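Local atomic coordinates of uncharacterized protein AsqI (Emericella nidulans, PDB entry 5YY3), a protein that acts as a zinc-dependent cyclopenase of the tyrosinase family, converting 4'-methoxycyclopenin into 4'-methoxyviridicatin in aspoquinolone biosynthesis. Residues 268-279 with 359-370. Sequence-based numbering, arbitrary orientation.
Sequences STWYSIRNPDMP and GLGKFAEMAYRN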
loop_
_atom_site.group_PDB
_atom_site.type_symbol
_atom_site.label_atom_id
_atom_site.label_comp_id
_atom_site.label_asym_id
_atom_site.label_seq_id
_atom_site.Cartn_x
_atom_site.Cartn_y
_atom_site.Cartn_z
ATOM N N SER A 268 15.703 15.315 8.260
ATOM C CA SER A 268 16.307 16.626 8.500
ATOM C C SER A 268 15.773 17.213 9.800
ATOM O O SER A 268 14.680 16.851 10.246
ATOM C CB SER A 268 16.017 17.578 7.329
ATOM O OG SER A 268 16.607 17.086 6.129
ATOM N N THR A 269 16.542 18.100 10.421
ATOM C CA THR A 269 16.102 18.791 11.636
ATOM C C THR A 269 16.517 20.247 11.597
ATOM O O THR A 269 17.304 20.647 10.739
ATOM C CB THR A 269 16.710 18.195 12.916
ATOM O OG1 THR A 269 18.119 18.486 12.948
ATOM C CG2 THR A 269 16.483 16.700 12.994
ATOM N N TRP A 270 16.000 21.044 12.524
ATOM C CA TRP A 270 16.597 22.355 12.787
ATOM C C TRP A 270 18.044 22.154 13.215
ATOM O O TRP A 270 18.405 21.092 13.752
ATOM C CB TRP A 270 15.843 23.115 13.875
ATOM C CG TRP A 270 14.554 23.766 13.430
ATOM C CD1 TRP A 270 13.945 23.653 12.216
ATOM C CD2 TRP A 270 13.738 24.644 14.211
ATOM N NE1 TRP A 270 12.795 24.411 12.192
ATOM C CE2 TRP A 270 12.645 25.024 13.409
ATOM C CE3 TRP A 270 13.823 25.139 15.518
ATOM C CZ2 TRP A 270 11.644 25.894 13.867
ATOM C CZ3 TRP A 270 12.829 25.991 15.973
ATOM C CH2 TRP A 270 11.749 26.358 15.152
ATOM N N TYR A 271 18.879 23.153 12.977
ATOM C CA TYR A 271 20.190 23.154 13.598
ATOM C C TYR A 271 20.006 23.640 15.009
ATOM O O TYR A 271 19.313 24.645 15.234
ATOM C CB TYR A 271 21.173 24.040 12.845
ATOM C CG TYR A 271 21.641 23.424 11.557
ATOM C CD1 TYR A 271 20.930 23.610 10.382
ATOM C CD2 TYR A 271 22.793 22.632 11.519
ATOM C CE1 TYR A 271 21.357 23.034 9.191
ATOM C CE2 TYR A 271 23.226 22.043 10.338
ATOM C CZ TYR A 271 22.511 22.249 9.177
ATOM O OH TYR A 271 22.942 21.671 8.002
ATOM N N SER A 272 20.601 22.913 15.954
ATOM C CA SER A 272 20.630 23.312 17.361
ATOM C C SER A 272 21.084 24.748 17.537
ATOM O O SER A 272 20.411 25.543 18.199
ATOM C CB SER A 272 21.552 22.398 18.168
ATOM O OG SER A 272 20.864 21.231 18.567
ATOM N N ILE A 273 22.235 25.078 16.954
ATOM C CA ILE A 273 22.752 26.429 17.068
ATOM C C ILE A 273 22.629 27.125 15.724
ATOM O O ILE A 273 21.841 28.055 15.582
ATOM C CB ILE A 273 24.216 26.442 17.593
ATOM C CG1 ILE A 273 24.225 26.160 19.097
ATOM C CG2 ILE A 273 24.841 27.820 17.416
ATOM C CD1 ILE A 273 24.235 24.734 19.465
ATOM N N ARG A 274 23.366 26.661 14.724
ATOM C CA ARG A 274 23.313 27.314 13.418
ATOM C C ARG A 274 23.812 26.371 12.335
ATOM O O ARG A 274 24.415 25.347 12.645
ATOM C CB ARG A 274 24.136 28.614 13.424
ATOM C CG ARG A 274 25.624 28.411 13.099
ATOM C CD ARG A 274 26.287 29.690 12.589
ATOM N NE ARG A 274 25.586 30.268 11.437
ATOM C CZ ARG A 274 25.116 31.517 11.396
ATOM N NH1 ARG A 274 25.277 32.333 12.434
ATOM N NH2 ARG A 274 24.490 31.957 10.314
ATOM N N ASN A 275 23.534 26.704 11.075
ATOM C CA ASN A 275 24.147 26.006 9.950
ATOM C C ASN A 275 25.579 26.526 9.777
ATOM O O ASN A 275 25.773 27.707 9.464
ATOM C CB ASN A 275 23.328 26.221 8.678
ATOM C CG ASN A 275 23.749 25.314 7.538
ATOM O OD1 ASN A 275 24.897 24.880 7.463
ATOM N ND2 ASN A 275 22.808 25.023 6.632
ATOM N N PRO A 276 26.585 25.652 9.995
ATOM C CA PRO A 276 28.014 26.009 9.910
ATOM C C PRO A 276 28.366 26.520 8.524
ATOM O O PRO A 276 29.175 27.426 8.363
ATOM C CB PRO A 276 28.739 24.688 10.181
ATOM C CG PRO A 276 27.730 23.756 10.695
ATOM C CD PRO A 276 26.383 24.218 10.267
ATOM N N ASP A 277 27.727 25.928 7.525
ATOM C CA ASP A 277 27.995 26.224 6.128
ATOM C C ASP A 277 27.127 27.329 5.567
ATOM O O ASP A 277 27.146 27.574 4.365
ATOM C CB ASP A 277 27.800 24.961 5.312
ATOM C CG ASP A 277 28.772 23.886 5.709
ATOM O OD1 ASP A 277 29.642 24.164 6.570
ATOM O OD2 ASP A 277 28.642 22.758 5.202
ATOM N N MET A 278 26.347 27.971 6.433
ATOM C CA MET A 278 25.520 29.097 6.025
ATOM C C MET A 278 26.152 30.389 6.520
ATOM O O MET A 278 26.318 30.583 7.726
ATOM C CB MET A 278 24.099 28.947 6.560
ATOM C CG MET A 278 23.096 29.876 5.923
ATOM S SD MET A 278 21.476 29.692 6.683
ATOM C CE MET A 278 20.483 30.686 5.571
ATOM N N PRO A 279 26.531 31.268 5.584
ATOM C CA PRO A 279 27.207 32.520 5.934
ATOM C C PRO A 279 26.366 33.385 6.862
ATOM O O PRO A 279 25.139 33.438 6.743
ATOM C CB PRO A 279 27.412 33.213 4.581
ATOM C CG PRO A 279 26.508 32.514 3.631
ATOM C CD PRO A 279 26.386 31.107 4.130
ATOM N N GLY A 359 11.213 31.233 13.322
ATOM C CA GLY A 359 10.868 29.840 13.079
ATOM C C GLY A 359 10.969 29.450 11.614
ATOM O O GLY A 359 11.575 28.419 11.276
ATOM N N LEU A 360 10.379 30.268 10.742
ATOM C CA LEU A 360 10.464 30.041 9.298
ATOM C C LEU A 360 11.919 30.073 8.864
ATOM O O LEU A 360 12.349 29.277 8.011
ATOM C CB LEU A 360 9.658 31.093 8.514
ATOM C CG LEU A 360 8.138 31.036 8.705
ATOM C CD1 LEU A 360 7.445 32.049 7.804
ATOM C CD2 LEU A 360 7.626 29.636 8.444
ATOM N N GLY A 361 12.666 30.998 9.469
ATOM C CA GLY A 361 14.096 31.143 9.233
ATOM C C GLY A 361 14.902 29.892 9.538
ATOM O O GLY A 361 15.882 29.596 8.844
ATOM N N LYS A 362 14.485 29.142 10.554
ATOM C CA LYS A 362 15.169 27.900 10.897
ATOM C C LYS A 362 14.934 26.810 9.842
ATOM O O LYS A 362 15.822 25.998 9.591
ATOM C CB LYS A 362 14.727 27.412 12.277
ATOM C CG LYS A 362 15.043 28.396 13.411
ATOM C CD LYS A 362 16.568 28.541 13.642
ATOM C CE LYS A 362 17.113 27.353 14.419
ATOM N NZ LYS A 362 18.597 27.383 14.613
ATOM N N PHE A 363 13.755 26.784 9.213
ATOM C CA PHE A 363 13.528 25.830 8.128
ATOM C C PHE A 363 14.359 26.212 6.901
ATOM O O PHE A 363 14.866 25.349 6.200
ATOM C CB PHE A 363 12.041 25.736 7.758
ATOM C CG PHE A 363 11.184 25.125 8.836
ATOM C CD1 PHE A 363 11.197 23.756 9.060
ATOM C CD2 PHE A 363 10.354 25.924 9.615
ATOM C CE1 PHE A 363 10.394 23.194 10.056
ATOM C CE2 PHE A 363 9.565 25.377 10.611
ATOM C CZ PHE A 363 9.588 24.010 10.835
ATOM N N ALA A 364 14.497 27.506 6.641
ATOM C CA ALA A 364 15.378 27.959 5.569
ATOM C C ALA A 364 16.813 27.540 5.872
ATOM O O ALA A 364 17.534 27.065 5.004
ATOM C CB ALA A 364 15.284 29.472 5.398
ATOM N N GLU A 365 17.205 27.701 7.127
ATOM C CA GLU A 365 18.566 27.407 7.552
ATOM C C GLU A 365 18.835 25.904 7.471
ATOM O O GLU A 365 19.895 25.470 7.012
ATOM C CB GLU A 365 18.792 27.936 8.977
ATOM C CG GLU A 365 20.105 27.533 9.587
ATOM C CD GLU A 365 20.200 27.896 11.057
ATOM O OE1 GLU A 365 19.334 27.462 11.854
ATOM O OE2 GLU A 365 21.145 28.629 11.408
ATOM N N MET A 366 17.858 25.112 7.900
ATOM C CA MET A 366 17.931 23.648 7.768
ATOM C C MET A 366 18.115 23.185 6.320
ATOM O O MET A 366 18.833 22.228 6.051
ATOM C CB MET A 366 16.664 23.008 8.347
ATOM C CG MET A 366 16.459 21.553 7.936
ATOM S SD MET A 366 14.710 21.121 7.887
ATOM C CE MET A 366 14.259 21.490 9.560
ATOM N N ALA A 367 17.456 23.873 5.394
ATOM C CA ALA A 367 17.437 23.473 3.992
ATOM C C ALA A 367 18.630 24.018 3.214
ATOM O O ALA A 367 18.958 23.500 2.152
ATOM C CB ALA A 367 16.130 23.925 3.331
ATOM N N TYR A 368 19.270 25.063 3.737
ATOM C CA TYR A 368 20.442 25.646 3.081
ATOM C C TYR A 368 21.612 24.672 3.011
ATOM O O TYR A 368 22.055 24.136 4.032
ATOM C CB TYR A 368 20.898 26.910 3.799
ATOM C CG TYR A 368 21.920 27.678 3.003
ATOM C CD1 TYR A 368 23.279 27.404 3.117
ATOM C CD2 TYR A 368 21.523 28.679 2.127
ATOM C CE1 TYR A 368 24.217 28.112 2.376
ATOM C CE2 TYR A 368 22.441 29.391 1.391
ATOM C CZ TYR A 368 23.788 29.105 1.513
ATOM O OH TYR A 368 24.690 29.827 0.762
ATOM N N ARG A 369 22.134 24.471 1.809
ATOM C CA ARG A 369 23.220 23.512 1.613
ATOM C C ARG A 369 24.416 24.111 0.876
ATOM O O ARG A 369 24.264 24.658 -0.220
ATOM C CB ARG A 369 22.704 22.288 0.858
ATOM C CG ARG A 369 22.983 20.984 1.562
ATOM C CD ARG A 369 22.031 19.888 1.103
ATOM N NE ARG A 369 20.645 20.126 1.516
ATOM C CZ ARG A 369 20.193 19.950 2.758
ATOM N NH1 ARG A 369 21.021 19.561 3.731
ATOM N NH2 ARG A 369 18.916 20.173 3.034
ATOM N N ASN A 370 25.593 23.975 1.495
ATOM C CA ASN A 370 26.888 24.485 1.006
ATOM C C ASN A 370 26.833 25.685 0.054
ATOM O O ASN A 370 27.768 26.487 0.001
ATOM C CB ASN A 370 27.668 23.353 0.330
ATOM C CG ASN A 370 28.546 22.585 1.309
ATOM O OD1 ASN A 370 29.204 23.178 2.167
ATOM N ND2 ASN A 370 28.570 21.258 1.174
HETATM O O HOH W 1 19.310 18.117 6.201
HETATM O O HOH W 2 18.046 25.365 11.490
HETATM O O HOH W 3 21.800 21.860 5.642
#
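Trp-270 and Met-366, whose CA atoms lie 5.4 Å apart, mark where the irregular loop 268-279 packs against the C-terminal turns of helix 355-367, and Tyr-368 is the first residue to leave helical geometry. Both segments belong to the helical hemocyanin-type domain of this tyrosinase-family enzyme, and the side chain of Phe-363 lies about 11 Å from that of the zinc ligand His-218. The Trp-270 indole stands edge-on to the Phe-363 ring: its NE1 lies over the ring centre, 3.4 Å from Phe-363 CE1, with the planes at 75°. One indole face takes Lys-362 CB in a CH-pi contact, while Met-366 brings its CE to the indole edge. Trp-240 meets both aromatic rings, and Leu-291 of helix 288-304 touches Trp-270 and Lys-362. Bent at chi2 and chi3, the lysine chain curls back, so that NZ donates a hydrogen bond to Tyr-271 O at 2.9 Å and forms a salt bridge with Glu-365, meeting OE1 on its syn lone pair; Ile-286 O is a further partner of the ammonium. The other carboxylate oxygen, Glu-365 OE2, accepts hydrogen bonds from Asn-275 N, which comes from above the carboxylate plane, and from Asn-283 ND2, which restrains the carboxylate at both oxygens. Beyond the charged cluster, the ring of Tyr-368 receives Met-278 CG over one face, 3.7 Å from Tyr-368 CD1, with the sulfur oblique to it as a Met-aromatic contact. Asn-275 closes the contact at the end of the helix: with CG anti to its backbone N, OD1 closes an Asx turn onto Asp-277 N. Its ND2 donates twice, close to the amide plane: to Glu-365 O at 3.0 Å (160° at the hydrogen) and to Tyr-368 O at 2.8 Å (131°).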